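Local coordinates for phosphohistidine phosphatase SixA (Escherichia coli, PDB 1UJC), which removes the phosphoryl group from phosphohistidine in the HPt domain of the sensor ArcB, acting within a multistep His-Asp phosphorelay, at residues Ile45-Val50 / Gln93-Glu98; Pro110-Leu115 / Pro126-Ser131; Tyr114-Leu119 / Gly144-Gln149. All blocks are in the same frame, centred on the assembly; numbering follows the deposited sequence.

Interaction 1. Residues Ile45-Val50 / Gln93-Glu98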
ATOM      1  N   ILE A  45       1.969 -12.139  -2.363  1.00 16.65           N
ATOM      2  CA  ILE A  45       1.489 -11.031  -3.182  1.00 14.47           C
ATOM      3  C   ILE A  45       1.530 -11.373  -4.660  1.00 13.75           C
ATOM      4  O   ILE A  45       2.593 -11.644  -5.211  1.00 14.40           O
ATOM      5  CB  ILE A  45       2.327  -9.758  -2.944  1.00 12.26           C
ATOM      6  CG1 ILE A  45       2.341  -9.414  -1.449  1.00 12.20           C
ATOM      7  CG2 ILE A  45       1.761  -8.603  -3.748  1.00 12.18           C
ATOM      8  CD1 ILE A  45       0.980  -9.113  -0.869  1.00 11.01           C
ATOM      9  N   GLU A  46       0.363 -11.349  -5.296  1.00 14.77           N
ATOM     10  CA  GLU A  46       0.245 -11.671  -6.715  1.00 13.10           C
ATOM     11  C   GLU A  46       0.451 -10.459  -7.614  1.00 12.31           C
ATOM     12  O   GLU A  46       1.029 -10.568  -8.697  1.00 10.89           O
ATOM     13  CB  GLU A  46      -1.131 -12.281  -7.010  1.00 13.36           C
ATOM     14  CG  GLU A  46      -1.286 -12.803  -8.444  1.00 12.84           C
ATOM     15  CD  GLU A  46      -2.679 -13.344  -8.741  1.00 11.87           C
ATOM     16  OE1 GLU A  46      -3.221 -14.098  -7.908  1.00  9.34           O
ATOM     17  OE2 GLU A  46      -3.226 -13.023  -9.817  1.00 12.56           O
ATOM     18  N   ARG A  47      -0.029  -9.304  -7.168  1.00 11.87           N
ATOM     19  CA  ARG A  47       0.097  -8.080  -7.949  1.00 11.94           C
ATOM     20  C   ARG A  47       0.511  -6.897  -7.080  1.00 12.31           C
ATOM     21  O   ARG A  47       0.206  -6.852  -5.885  1.00 11.20           O
ATOM     22  CB  ARG A  47      -1.235  -7.770  -8.641  1.00 12.73           C
ATOM     23  CG  ARG A  47      -1.633  -8.790  -9.703  1.00 12.84           C
ATOM     24  CD  ARG A  47      -0.804  -8.606 -10.968  1.00 11.56           C
ATOM     25  NE  ARG A  47      -1.293  -7.497 -11.783  1.00 12.57           N
ATOM     26  CZ  ARG A  47      -2.406  -7.538 -12.513  1.00 12.18           C
ATOM     27  NH1 ARG A  47      -3.151  -8.638 -12.533  1.00 10.69           N
ATOM     28  NH2 ARG A  47      -2.770  -6.481 -13.233  1.00 12.35           N
ATOM     29  N   VAL A  48       1.196  -5.937  -7.693  1.00 10.99           N
ATOM     30  CA  VAL A  48       1.652  -4.755  -6.980  1.00 10.77           C
ATOM     31  C   VAL A  48       1.309  -3.466  -7.724  1.00 10.95           C
ATOM     32  O   VAL A  48       1.596  -3.325  -8.913  1.00 11.16           O
ATOM     33  CB  VAL A  48       3.171  -4.813  -6.753  1.00 12.32           C
ATOM     34  CG1 VAL A  48       3.649  -3.549  -6.064  1.00 13.42           C
ATOM     35  CG2 VAL A  48       3.513  -6.040  -5.931  1.00 13.19           C
ATOM     36  N   LEU A  49       0.692  -2.533  -7.004  1.00  9.64           N
ATOM     37  CA  LEU A  49       0.305  -1.239  -7.553  1.00 10.40           C
ATOM     38  C   LEU A  49       1.045  -0.201  -6.717  1.00 11.71           C
ATOM     39  O   LEU A  49       0.975  -0.227  -5.489  1.00 14.02           O
ATOM     40  CB  LEU A  49      -1.207  -1.039  -7.425  1.00  9.78           C
ATOM     41  CG  LEU A  49      -2.080  -2.183  -7.950  1.00 10.82           C
ATOM     42  CD1 LEU A  49      -3.553  -1.864  -7.712  1.00 11.18           C
ATOM     43  CD2 LEU A  49      -1.815  -2.391  -9.434  1.00 12.26           C
ATOM     44  N   VAL A  50       1.757   0.707  -7.373  1.00 11.89           N
ATOM     45  CA  VAL A  50       2.527   1.709  -6.645  1.00 12.01           C
ATOM     46  C   VAL A  50       2.412   3.123  -7.209  1.00 12.18           C
ATOM     47  O   VAL A  50       2.202   3.313  -8.404  1.00 11.59           O
ATOM     48  CB  VAL A  50       4.025   1.309  -6.614  1.00 13.70           C
ATOM     49  CG1 VAL A  50       4.581   1.268  -8.034  1.00 12.16           C
ATOM     50  CG2 VAL A  50       4.819   2.279  -5.743  1.00 14.73           C
ATOM     51  N   GLN A  93     -11.401  -3.436  -8.271  1.00 10.84           N
ATOM     52  CA  GLN A  93     -12.564  -4.272  -8.551  1.00 10.98           C
ATOM     53  C   GLN A  93     -12.307  -5.046  -9.844  1.00 11.30           C
ATOM     54  O   GLN A  93     -12.679  -6.214  -9.962  1.00  9.89           O
ATOM     55  CB  GLN A  93     -13.837  -3.415  -8.672  1.00 11.34           C
ATOM     56  CG  GLN A  93     -15.073  -4.185  -9.152  1.00 13.46           C
ATOM     57  CD  GLN A  93     -16.384  -3.440  -8.932  1.00 14.10           C
ATOM     58  OE1 GLN A  93     -16.449  -2.212  -9.050  1.00 16.88           O
ATOM     59  NE2 GLN A  93     -17.443  -4.187  -8.625  1.00 13.39           N
ATOM     60  N   ALA A  94     -11.655  -4.392 -10.804  1.00 12.19           N
ATOM     61  CA  ALA A  94     -11.324  -5.031 -12.072  1.00 12.65           C
ATOM     62  C   ALA A  94     -10.464  -6.259 -11.793  1.00 12.75           C
ATOM     63  O   ALA A  94     -10.814  -7.372 -12.182  1.00 13.57           O
ATOM     64  CB  ALA A  94     -10.570  -4.067 -12.970  1.00 11.99           C
ATOM     65  N   LEU A  95      -9.342  -6.059 -11.110  1.00 13.59           N
ATOM     66  CA  LEU A  95      -8.453  -7.168 -10.794  1.00 13.03           C
ATOM     67  C   LEU A  95      -9.188  -8.267 -10.030  1.00 14.04           C
ATOM     68  O   LEU A  95      -8.931  -9.452 -10.241  1.00 14.54           O
ATOM     69  CB  LEU A  95      -7.252  -6.676  -9.981  1.00 15.09           C
ATOM     70  CG  LEU A  95      -6.331  -5.646 -10.650  1.00 13.80           C
ATOM     71  CD1 LEU A  95      -5.124  -5.379  -9.750  1.00 15.78           C
ATOM     72  CD2 LEU A  95      -5.877  -6.162 -11.999  1.00 12.77           C
ATOM     73  N   THR A  96     -10.101  -7.877  -9.146  1.00 13.39           N
ATOM     74  CA  THR A  96     -10.866  -8.846  -8.367  1.00 14.12           C
ATOM     75  C   THR A  96     -11.659  -9.760  -9.294  1.00 13.46           C
ATOM     76  O   THR A  96     -11.665 -10.976  -9.117  1.00 14.93           O
ATOM     77  CB  THR A  96     -11.839  -8.145  -7.383  1.00 14.10           C
ATOM     78  OG1 THR A  96     -11.087  -7.439  -6.389  1.00 13.98           O
ATOM     79  CG2 THR A  96     -12.736  -9.164  -6.690  1.00 15.72           C
ATOM     80  N   ASN A  97     -12.319  -9.173 -10.286  1.00 14.24           N
ATOM     81  CA  ASN A  97     -13.109  -9.942 -11.240  1.00 12.62           C
ATOM     82  C   ASN A  97     -12.222 -10.710 -12.216  1.00 12.94           C
ATOM     83  O   ASN A  97     -12.672 -11.650 -12.867  1.00 13.34           O
ATOM     84  CB  ASN A  97     -14.054  -9.014 -12.005  1.00 13.10           C
ATOM     85  CG  ASN A  97     -15.279  -8.642 -11.199  1.00 14.44           C
ATOM     86  OD1 ASN A  97     -16.223  -9.426 -11.084  1.00 13.38           O
ATOM     87  ND2 ASN A  97     -15.263  -7.450 -10.617  1.00 13.21           N
ATOM     88  N   GLU A  98     -10.962 -10.301 -12.303  1.00 12.42           N
ATOM     89  CA  GLU A  98      -9.988 -10.937 -13.183  1.00 13.10           C
ATOM     90  C   GLU A  98      -9.520 -12.250 -12.562  1.00 12.98           C
ATOM     91  O   GLU A  98      -9.060 -13.151 -13.259  1.00 12.80           O
ATOM     92  CB  GLU A  98      -8.790  -9.994 -13.402  1.00 12.96           C
ATOM     93  CG  GLU A  98      -7.632 -10.584 -14.208  1.00 13.16           C
ATOM     94  CD  GLU A  98      -6.526  -9.571 -14.483  1.00 13.05           C
ATOM     95  OE1 GLU A  98      -6.754  -8.627 -15.265  1.00 12.59           O
ATOM     96  OE2 GLU A  98      -5.423  -9.714 -13.914  1.00 14.79           O
TER
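Leu-95 is the first residue of 93-98 to reach strand 47-50, and it does so with both of its methyls. CD1 points at the branch of Leu-49, with Leu-95 CD1 and Leu-49 CD1 4.4 Å apart, a loose apolar meeting. The same methyl lies over one face of the Arg-47 guanidinium. CD2 sits lower on that side, nearer the rim, where Leu-95 CD2 is 3.4 Å from Arg-47 NH2. Val-103 of strand 102-107 touches Leu-49, Arg-47 and Leu-95 and so joins the apolar layer between helix and sheet. One turn on, at Glu-98, the contact becomes ionic. This side chain leaves the helix with CG anti to the backbone N (chi1 175°) and stays extended, crossing the arginine chain at about a right angle. The salt bridge runs from Arg-47 NH1 to Glu-98 OE2, 2.9 Å apart, with OE2 in the guanidinium plane and met nearly along its C-O axis. Carboxylate and guanidinium are only 17° from coplanar. Arg-47 gets there by bending twice, at chi2 and chi3, which curls its chain back beside the strand. Its NE makes a second salt bridge, to Glu-74 of the neighbouring edge strand, so two carboxylates fix the rotation of the guanidinium while the leucine backs one face. Glu-46 OE2 lies 5.7 Å from Glu-98 OE2, and the guanidinium would probably offset the repulsion between these like charges. The last turns of the helix, 93-98, run almost exactly against strand 47-50 (172°), the short-segment axes 11.9 Å apart. That is the layout of a beta-alpha-beta crossover: leaving strand 74-75, the chain passes through helix 85-98 over strand 47-50 and enters strand 102-107, parallel to both, in the alpha/beta fold of the histidine phosphatases.

Interaction 2. Residues Pro110-Leu115 / Pro126-Ser131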
ATOM      1  N   PRO A 110      -3.380  11.584   1.787  1.00 15.45           N
ATOM      2  CA  PRO A 110      -4.510  11.082   2.567  1.00 15.56           C
ATOM      3  C   PRO A 110      -5.221   9.945   1.838  1.00 15.35           C
ATOM      4  O   PRO A 110      -6.162   9.346   2.370  1.00 15.24           O
ATOM      5  CB  PRO A 110      -5.387  12.314   2.692  1.00 15.61           C
ATOM      6  CG  PRO A 110      -5.263  12.906   1.319  1.00 15.53           C
ATOM      7  CD  PRO A 110      -3.775  12.769   1.003  1.00 15.63           C
ATOM      8  N   LEU A 111      -4.756   9.653   0.625  1.00 13.04           N
ATOM      9  CA  LEU A 111      -5.351   8.610  -0.205  1.00 14.20           C
ATOM     10  C   LEU A 111      -5.542   7.253   0.474  1.00 13.30           C
ATOM     11  O   LEU A 111      -6.612   6.660   0.379  1.00 13.22           O
ATOM     12  CB  LEU A 111      -4.531   8.428  -1.488  1.00 12.46           C
ATOM     13  CG  LEU A 111      -4.980   7.329  -2.460  1.00 14.20           C
ATOM     14  CD1 LEU A 111      -6.486   7.334  -2.612  1.00 16.01           C
ATOM     15  CD2 LEU A 111      -4.298   7.543  -3.802  1.00 14.41           C
ATOM     16  N   VAL A 112      -4.516   6.767   1.164  1.00 14.04           N
ATOM     17  CA  VAL A 112      -4.603   5.465   1.821  1.00 12.30           C
ATOM     18  C   VAL A 112      -5.773   5.374   2.792  1.00 11.43           C
ATOM     19  O   VAL A 112      -6.464   4.356   2.844  1.00  9.34           O
ATOM     20  CB  VAL A 112      -3.286   5.114   2.551  1.00 12.64           C
ATOM     21  CG1 VAL A 112      -2.168   4.944   1.533  1.00 12.60           C
ATOM     22  CG2 VAL A 112      -2.934   6.200   3.553  1.00 13.29           C
ATOM     23  N   GLY A 113      -5.999   6.440   3.553  1.00 11.00           N
ATOM     24  CA  GLY A 113      -7.104   6.445   4.494  1.00 13.07           C
ATOM     25  C   GLY A 113      -8.447   6.404   3.783  1.00 14.09           C
ATOM     26  O   GLY A 113      -9.311   5.582   4.116  1.00 12.56           O
ATOM     27  N   TYR A 114      -8.623   7.287   2.798  1.00 13.42           N
ATOM     28  CA  TYR A 114      -9.866   7.360   2.035  1.00 15.44           C
ATOM     29  C   TYR A 114     -10.123   6.080   1.246  1.00 13.98           C
ATOM     30  O   TYR A 114     -11.271   5.674   1.065  1.00 13.16           O
ATOM     31  CB  TYR A 114      -9.841   8.537   1.051  1.00 18.19           C
ATOM     32  CG  TYR A 114      -9.602   9.886   1.681  1.00 23.83           C
ATOM     33  CD1 TYR A 114     -10.318  10.294   2.806  1.00 25.98           C
ATOM     34  CD2 TYR A 114      -8.668  10.767   1.139  1.00 26.95           C
ATOM     35  CE1 TYR A 114     -10.106  11.551   3.376  1.00 28.55           C
ATOM     36  CE2 TYR A 114      -8.451  12.022   1.699  1.00 29.27           C
ATOM     37  CZ  TYR A 114      -9.173  12.408   2.816  1.00 29.13           C
ATOM     38  OH  TYR A 114      -8.972  13.667   3.347  1.00 33.10           O
ATOM     39  N   LEU A 115      -9.050   5.456   0.769  1.00 13.19           N
ATOM     40  CA  LEU A 115      -9.174   4.225  -0.001  1.00 12.66           C
ATOM     41  C   LEU A 115      -9.860   3.136   0.811  1.00 12.51           C
ATOM     42  O   LEU A 115     -10.752   2.453   0.305  1.00 13.27           O
ATOM     43  CB  LEU A 115      -7.796   3.739  -0.461  1.00 11.88           C
ATOM     44  CG  LEU A 115      -7.786   2.491  -1.348  1.00  8.93           C
ATOM     45  CD1 LEU A 115      -8.671   2.705  -2.569  1.00  9.86           C
ATOM     46  CD2 LEU A 115      -6.363   2.194  -1.778  1.00 10.30           C
ATOM     47  N   PRO A 126      -9.071   5.408   8.245  1.00 15.60           N
ATOM     48  CA  PRO A 126      -8.203   5.129   9.398  1.00 15.43           C
ATOM     49  C   PRO A 126      -6.885   5.907   9.339  1.00 15.62           C
ATOM     50  O   PRO A 126      -6.510   6.433   8.289  1.00 13.39           O
ATOM     51  CB  PRO A 126      -8.001   3.617   9.322  1.00 16.04           C
ATOM     52  CG  PRO A 126      -8.062   3.339   7.842  1.00 15.54           C
ATOM     53  CD  PRO A 126      -9.203   4.226   7.373  1.00 15.52           C
ATOM     54  N   MET A 127      -6.199   5.979  10.478  1.00 16.43           N
ATOM     55  CA  MET A 127      -4.916   6.676  10.597  1.00 18.87           C
ATOM     56  C   MET A 127      -3.754   5.751  10.191  1.00 18.78           C
ATOM     57  O   MET A 127      -3.622   4.640  10.711  1.00 19.82           O
ATOM     58  CB  MET A 127      -4.723   7.144  12.044  1.00 22.81           C
ATOM     59  CG  MET A 127      -3.347   7.727  12.349  1.00 27.92           C
ATOM     60  SD  MET A 127      -3.135   9.418  11.769  1.00 36.89           S
ATOM     61  CE  MET A 127      -3.909  10.366  13.145  1.00 30.65           C
ATOM     62  N   PHE A 128      -2.911   6.230   9.279  1.00 16.60           N
ATOM     63  CA  PHE A 128      -1.769   5.476   8.762  1.00 15.86           C
ATOM     64  C   PHE A 128      -0.401   6.054   9.152  1.00 15.92           C
ATOM     65  O   PHE A 128      -0.071   7.170   8.764  1.00 16.10           O
ATOM     66  CB  PHE A 128      -1.819   5.447   7.228  1.00 14.36           C
ATOM     67  CG  PHE A 128      -2.624   4.317   6.649  1.00 15.91           C
ATOM     68  CD1 PHE A 128      -2.031   3.081   6.400  1.00 14.81           C
ATOM     69  CD2 PHE A 128      -3.958   4.501   6.305  1.00 13.69           C
ATOM     70  CE1 PHE A 128      -2.757   2.050   5.810  1.00 16.88           C
ATOM     71  CE2 PHE A 128      -4.692   3.474   5.714  1.00 14.93           C
ATOM     72  CZ  PHE A 128      -4.091   2.250   5.467  1.00 14.68           C
ATOM     73  N   THR A 129       0.395   5.305   9.907  1.00 14.64           N
ATOM     74  CA  THR A 129       1.737   5.779  10.246  1.00 15.95           C
ATOM     75  C   THR A 129       2.584   5.286   9.069  1.00 14.95           C
ATOM     76  O   THR A 129       2.140   4.408   8.325  1.00 13.02           O
ATOM     77  CB  THR A 129       2.256   5.153  11.548  1.00 16.14           C
ATOM     78  OG1 THR A 129       2.500   3.756  11.347  1.00 16.45           O
ATOM     79  CG2 THR A 129       1.226   5.325  12.664  1.00 18.04           C
ATOM     80  N   THR A 130       3.783   5.829   8.877  1.00 13.59           N
ATOM     81  CA  THR A 130       4.601   5.385   7.748  1.00 14.01           C
ATOM     82  C   THR A 130       4.871   3.877   7.783  1.00 13.92           C
ATOM     83  O   THR A 130       5.117   3.303   8.842  1.00 13.81           O
ATOM     84  CB  THR A 130       5.950   6.154   7.673  1.00 13.77           C
ATOM     85  OG1 THR A 130       6.616   6.092   8.939  1.00 16.08           O
ATOM     86  CG2 THR A 130       5.716   7.610   7.294  1.00 12.66           C
ATOM     87  N   SER A 131       4.808   3.248   6.610  1.00 12.55           N
ATOM     88  CA  SER A 131       5.029   1.809   6.460  1.00 12.37           C
ATOM     89  C   SER A 131       3.896   0.946   7.014  1.00 11.73           C
ATOM     90  O   SER A 131       3.939  -0.276   6.897  1.00 12.91           O
ATOM     91  CB  SER A 131       6.348   1.386   7.118  1.00 12.86           C
ATOM     92  OG  SER A 131       7.469   1.911   6.428  1.00 14.78           O
TER
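Val-112 and Phe-128 carry the apolar part of this contact, the valine lying over one face of the ring. The CH-pi interaction is made from CB, with Val-112 CB 4.0 Å from the centroid of the Phe-128 ring and 17° off its normal, displaced somewhat toward the rim. One branch of the valine comes closer still, with Val-112 CG2 3.4 Å from Phe-128 CD2. CG2 is the methyl held between the backbone N and the carbonyl carbon, and it settles over the part of the ring next to CB of the phenylalanine, while CB covers the CD2-CE2 bond. A chi1 of -88° carries Phe-128 nearly 30° past the staggered position and lays the ring beside helix 111-119. A second group of contacts is between ring and helix backbone: Phe-128 CE2 is 3.5 Å from Val-112 O, and Gly-113 N approaches the ring obliquely at 3.9 Å from the same CE2. The third group is backbone against proline. Pro-126 CD stands 3.5 Å from Gly-113 O, and Pro-126 O comes to 3.8 Å from Gly-113 CA, an approach made over the bare alpha carbon. The two main chains are thus drawn together, the alpha carbons of Gly-113 and Pro-126 being 5.2 Å apart. Around this core, Val-112 also packs on Ile-5 of strand 2-7, and Phe-128 touches Leu-109 of the tungstate pocket; Phe-128 O receives a weak hydrogen bond from Arg-7, another residue of that pocket. The Val-112 side chain is about 6 Å from the bound tungstate. With no hydrogen bond between the two segments, shape and dispersion hold the loop on the first turns of the helix, and Val-112, backed by the ring, probably gives the nearby anion site an apolar flank.

Interaction 3. Residues Tyr114-Leu119 / Gly144-Gln149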
ATOM      1  N   TYR A 114      -8.623   7.287   2.798  1.00 13.42           N
ATOM      2  CA  TYR A 114      -9.866   7.360   2.035  1.00 15.44           C
ATOM      3  C   TYR A 114     -10.123   6.080   1.246  1.00 13.98           C
ATOM      4  O   TYR A 114     -11.271   5.674   1.065  1.00 13.16           O
ATOM      5  CB  TYR A 114      -9.841   8.537   1.051  1.00 18.19           C
ATOM      6  CG  TYR A 114      -9.602   9.886   1.681  1.00 23.83           C
ATOM      7  CD1 TYR A 114     -10.318  10.294   2.806  1.00 25.98           C
ATOM      8  CD2 TYR A 114      -8.668  10.767   1.139  1.00 26.95           C
ATOM      9  CE1 TYR A 114     -10.106  11.551   3.376  1.00 28.55           C
ATOM     10  CE2 TYR A 114      -8.451  12.022   1.699  1.00 29.27           C
ATOM     11  CZ  TYR A 114      -9.173  12.408   2.816  1.00 29.13           C
ATOM     12  OH  TYR A 114      -8.972  13.667   3.347  1.00 33.10           O
ATOM     13  N   LEU A 115      -9.050   5.456   0.769  1.00 13.19           N
ATOM     14  CA  LEU A 115      -9.174   4.225  -0.001  1.00 12.66           C
ATOM     15  C   LEU A 115      -9.860   3.136   0.811  1.00 12.51           C
ATOM     16  O   LEU A 115     -10.752   2.453   0.305  1.00 13.27           O
ATOM     17  CB  LEU A 115      -7.796   3.739  -0.461  1.00 11.88           C
ATOM     18  CG  LEU A 115      -7.786   2.491  -1.348  1.00  8.93           C
ATOM     19  CD1 LEU A 115      -8.671   2.705  -2.569  1.00  9.86           C
ATOM     20  CD2 LEU A 115      -6.363   2.194  -1.778  1.00 10.30           C
ATOM     21  N   VAL A 116      -9.440   2.962   2.064  1.00 11.82           N
ATOM     22  CA  VAL A 116     -10.050   1.954   2.924  1.00 11.85           C
ATOM     23  C   VAL A 116     -11.542   2.228   3.106  1.00 12.13           C
ATOM     24  O   VAL A 116     -12.359   1.314   3.013  1.00 11.46           O
ATOM     25  CB  VAL A 116      -9.386   1.912   4.321  1.00 10.72           C
ATOM     26  CG1 VAL A 116     -10.159   0.968   5.239  1.00 10.64           C
ATOM     27  CG2 VAL A 116      -7.947   1.448   4.199  1.00 10.26           C
ATOM     28  N   ALA A 117     -11.892   3.484   3.372  1.00 12.35           N
ATOM     29  CA  ALA A 117     -13.293   3.862   3.569  1.00 12.23           C
ATOM     30  C   ALA A 117     -14.086   3.625   2.291  1.00 12.37           C
ATOM     31  O   ALA A 117     -15.166   3.037   2.321  1.00 13.41           O
ATOM     32  CB  ALA A 117     -13.393   5.327   3.982  1.00 10.78           C
ATOM     33  N   GLU A 118     -13.537   4.087   1.172  1.00 12.40           N
ATOM     34  CA  GLU A 118     -14.170   3.924  -0.134  1.00 12.83           C
ATOM     35  C   GLU A 118     -14.448   2.451  -0.429  1.00 12.90           C
ATOM     36  O   GLU A 118     -15.503   2.105  -0.952  1.00 11.51           O
ATOM     37  CB  GLU A 118     -13.265   4.509  -1.221  1.00 15.96           C
ATOM     38  CG  GLU A 118     -13.663   4.201  -2.660  1.00 19.48           C
ATOM     39  CD  GLU A 118     -14.949   4.877  -3.081  1.00 23.42           C
ATOM     40  OE1 GLU A 118     -15.340   5.871  -2.435  1.00 23.64           O
ATOM     41  OE2 GLU A 118     -15.561   4.424  -4.076  1.00 26.05           O
ATOM     42  N   LEU A 119     -13.495   1.588  -0.090  1.00 12.54           N
ATOM     43  CA  LEU A 119     -13.642   0.156  -0.327  1.00 12.57           C
ATOM     44  C   LEU A 119     -14.527  -0.534   0.708  1.00 11.75           C
ATOM     45  O   LEU A 119     -15.245  -1.487   0.392  1.00 10.79           O
ATOM     46  CB  LEU A 119     -12.265  -0.518  -0.321  1.00 10.72           C
ATOM     47  CG  LEU A 119     -11.219  -0.038  -1.329  1.00 10.90           C
ATOM     48  CD1 LEU A 119      -9.872  -0.643  -0.972  1.00 12.50           C
ATOM     49  CD2 LEU A 119     -11.630  -0.431  -2.737  1.00 10.89           C
ATOM     50  N   GLY A 144     -15.728  -4.299   0.296  1.00 15.69           N
ATOM     51  CA  GLY A 144     -14.572  -4.693   1.070  1.00 13.80           C
ATOM     52  C   GLY A 144     -14.784  -4.686   2.565  1.00 12.98           C
ATOM     53  O   GLY A 144     -15.590  -3.922   3.095  1.00 12.31           O
ATOM     54  N   THR A 145     -14.039  -5.551   3.239  1.00 12.94           N
ATOM     55  CA  THR A 145     -14.093  -5.684   4.686  1.00 13.69           C
ATOM     56  C   THR A 145     -12.734  -5.288   5.256  1.00 13.47           C
ATOM     57  O   THR A 145     -11.703  -5.790   4.806  1.00 12.27           O
ATOM     58  CB  THR A 145     -14.387  -7.136   5.080  1.00 14.61           C
ATOM     59  OG1 THR A 145     -15.714  -7.478   4.668  1.00 18.00           O
ATOM     60  CG2 THR A 145     -14.254  -7.324   6.573  1.00 18.43           C
ATOM     61  N   PHE A 146     -12.739  -4.384   6.235  1.00 12.02           N
ATOM     62  CA  PHE A 146     -11.512  -3.921   6.884  1.00 13.09           C
ATOM     63  C   PHE A 146     -11.129  -4.926   7.975  1.00 13.36           C
ATOM     64  O   PHE A 146     -11.695  -4.922   9.070  1.00 12.26           O
ATOM     65  CB  PHE A 146     -11.746  -2.526   7.479  1.00 14.15           C
ATOM     66  CG  PHE A 146     -10.514  -1.879   8.049  1.00 14.79           C
ATOM     67  CD1 PHE A 146      -9.242  -2.266   7.638  1.00 13.41           C
ATOM     68  CD2 PHE A 146     -10.635  -0.846   8.975  1.00 16.05           C
ATOM     69  CE1 PHE A 146      -8.108  -1.643   8.138  1.00 12.54           C
ATOM     70  CE2 PHE A 146      -9.505  -0.208   9.485  1.00 15.96           C
ATOM     71  CZ  PHE A 146      -8.236  -0.610   9.065  1.00 17.44           C
ATOM     72  N   ASN A 147     -10.166  -5.786   7.655  1.00 13.34           N
ATOM     73  CA  ASN A 147      -9.709  -6.832   8.565  1.00 12.64           C
ATOM     74  C   ASN A 147      -8.885  -6.319   9.737  1.00 12.98           C
ATOM     75  O   ASN A 147      -9.284  -6.456  10.889  1.00 14.78           O
ATOM     76  CB  ASN A 147      -8.901  -7.860   7.775  1.00 13.45           C
ATOM     77  CG  ASN A 147      -9.659  -8.382   6.575  1.00 14.99           C
ATOM     78  OD1 ASN A 147      -9.085  -8.596   5.504  1.00 16.91           O
ATOM     79  ND2 ASN A 147     -10.960  -8.593   6.746  1.00 12.07           N
ATOM     80  N   TRP A 148      -7.731  -5.736   9.442  1.00 12.65           N
ATOM     81  CA  TRP A 148      -6.865  -5.210  10.487  1.00 12.43           C
ATOM     82  C   TRP A 148      -5.882  -4.183   9.949  1.00 13.11           C
ATOM     83  O   TRP A 148      -5.846  -3.894   8.753  1.00 10.85           O
ATOM     84  CB  TRP A 148      -6.090  -6.346  11.167  1.00 12.99           C
ATOM     85  CG  TRP A 148      -5.525  -7.367  10.210  1.00 12.03           C
ATOM     86  CD1 TRP A 148      -6.062  -8.582   9.898  1.00 11.40           C
ATOM     87  CD2 TRP A 148      -4.328  -7.248   9.431  1.00 13.20           C
ATOM     88  NE1 TRP A 148      -5.275  -9.228   8.975  1.00 11.70           N
ATOM     89  CE2 TRP A 148      -4.205  -8.430   8.670  1.00 11.81           C
ATOM     90  CE3 TRP A 148      -3.348  -6.257   9.301  1.00 12.03           C
ATOM     91  CZ2 TRP A 148      -3.141  -8.648   7.792  1.00 12.67           C
ATOM     92  CZ3 TRP A 148      -2.289  -6.473   8.429  1.00 12.87           C
ATOM     93  CH2 TRP A 148      -2.195  -7.661   7.686  1.00 11.17           C
ATOM     94  N   GLN A 149      -5.083  -3.636  10.854  1.00 14.09           N
ATOM     95  CA  GLN A 149      -4.085  -2.641  10.499  1.00 16.61           C
ATOM     96  C   GLN A 149      -2.869  -2.906  11.374  1.00 17.15           C
ATOM     97  O   GLN A 149      -2.997  -3.103  12.580  1.00 17.03           O
ATOM     98  CB  GLN A 149      -4.635  -1.248  10.782  1.00 18.41           C
ATOM     99  CG  GLN A 149      -3.866  -0.122  10.156  1.00 22.50           C
ATOM    100  CD  GLN A 149      -4.104   1.170  10.901  1.00 25.23           C
ATOM    101  OE1 GLN A 149      -5.233   1.468  11.319  1.00 25.58           O
ATOM    102  NE2 GLN A 149      -3.049   1.941  11.081  1.00 25.36           N
TER
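Val-116 and Leu-119 have the most surface buried here, and each meets its strand partner in a different way. Val-116 sends CG1, anti to its backbone N (chi1 173°), over the middle of the Phe-146 ring; Val-116 CG1 is 4.1 Å from the centroid of the Phe-146 ring and 12° off its normal, a CH-pi contact squarely on the face. Val-116 CG1 and Phe-146 CG are 4.0 Å apart. Both side chains also rest on Ala-134 of the adjoining strand 133-138. Leu-119 works through its backbone: Gly-144 N donates to Leu-119 O over 2.9 Å, from a position tilted out of the carbonyl plane and with a bent N-H...O angle of 137°. The side chain of Leu-119 leads away from the strand to pack on Ile-5 of strand 2-7. The alpha carbons of Leu-119 and Gly-144 lie just 5.1 Å apart. The last turn of helix 111-119 is therefore tied to the start of edge strand 144-150 by one directional bond that gives the carbonyl of buried Leu-119 a donor, while Val-116 and Phe-146 add an apolar, less directional grip, one turn earlier on the helix and two residues later on the strand.

How the interactions relate
Interactions 2 and 3 are buried contacts of the same helix, 111-119: its early turns hold the loop 126-131, its later half the edge strand 144-150. They also touch each other, Pro-126 packing against Val-116 and Phe-146. Each sets a valine over a phenylalanine face, but a hydrogen bond is added only in interaction 3, farther from the tungstate. Interaction 1, partly buried, joins another helix to the other half of the same sheet that interaction 3 reaches. It couples leucine packing to a salt bridge at its more exposed end. Its centre is about 19 Å from that of interaction 2, across the middle of the chain.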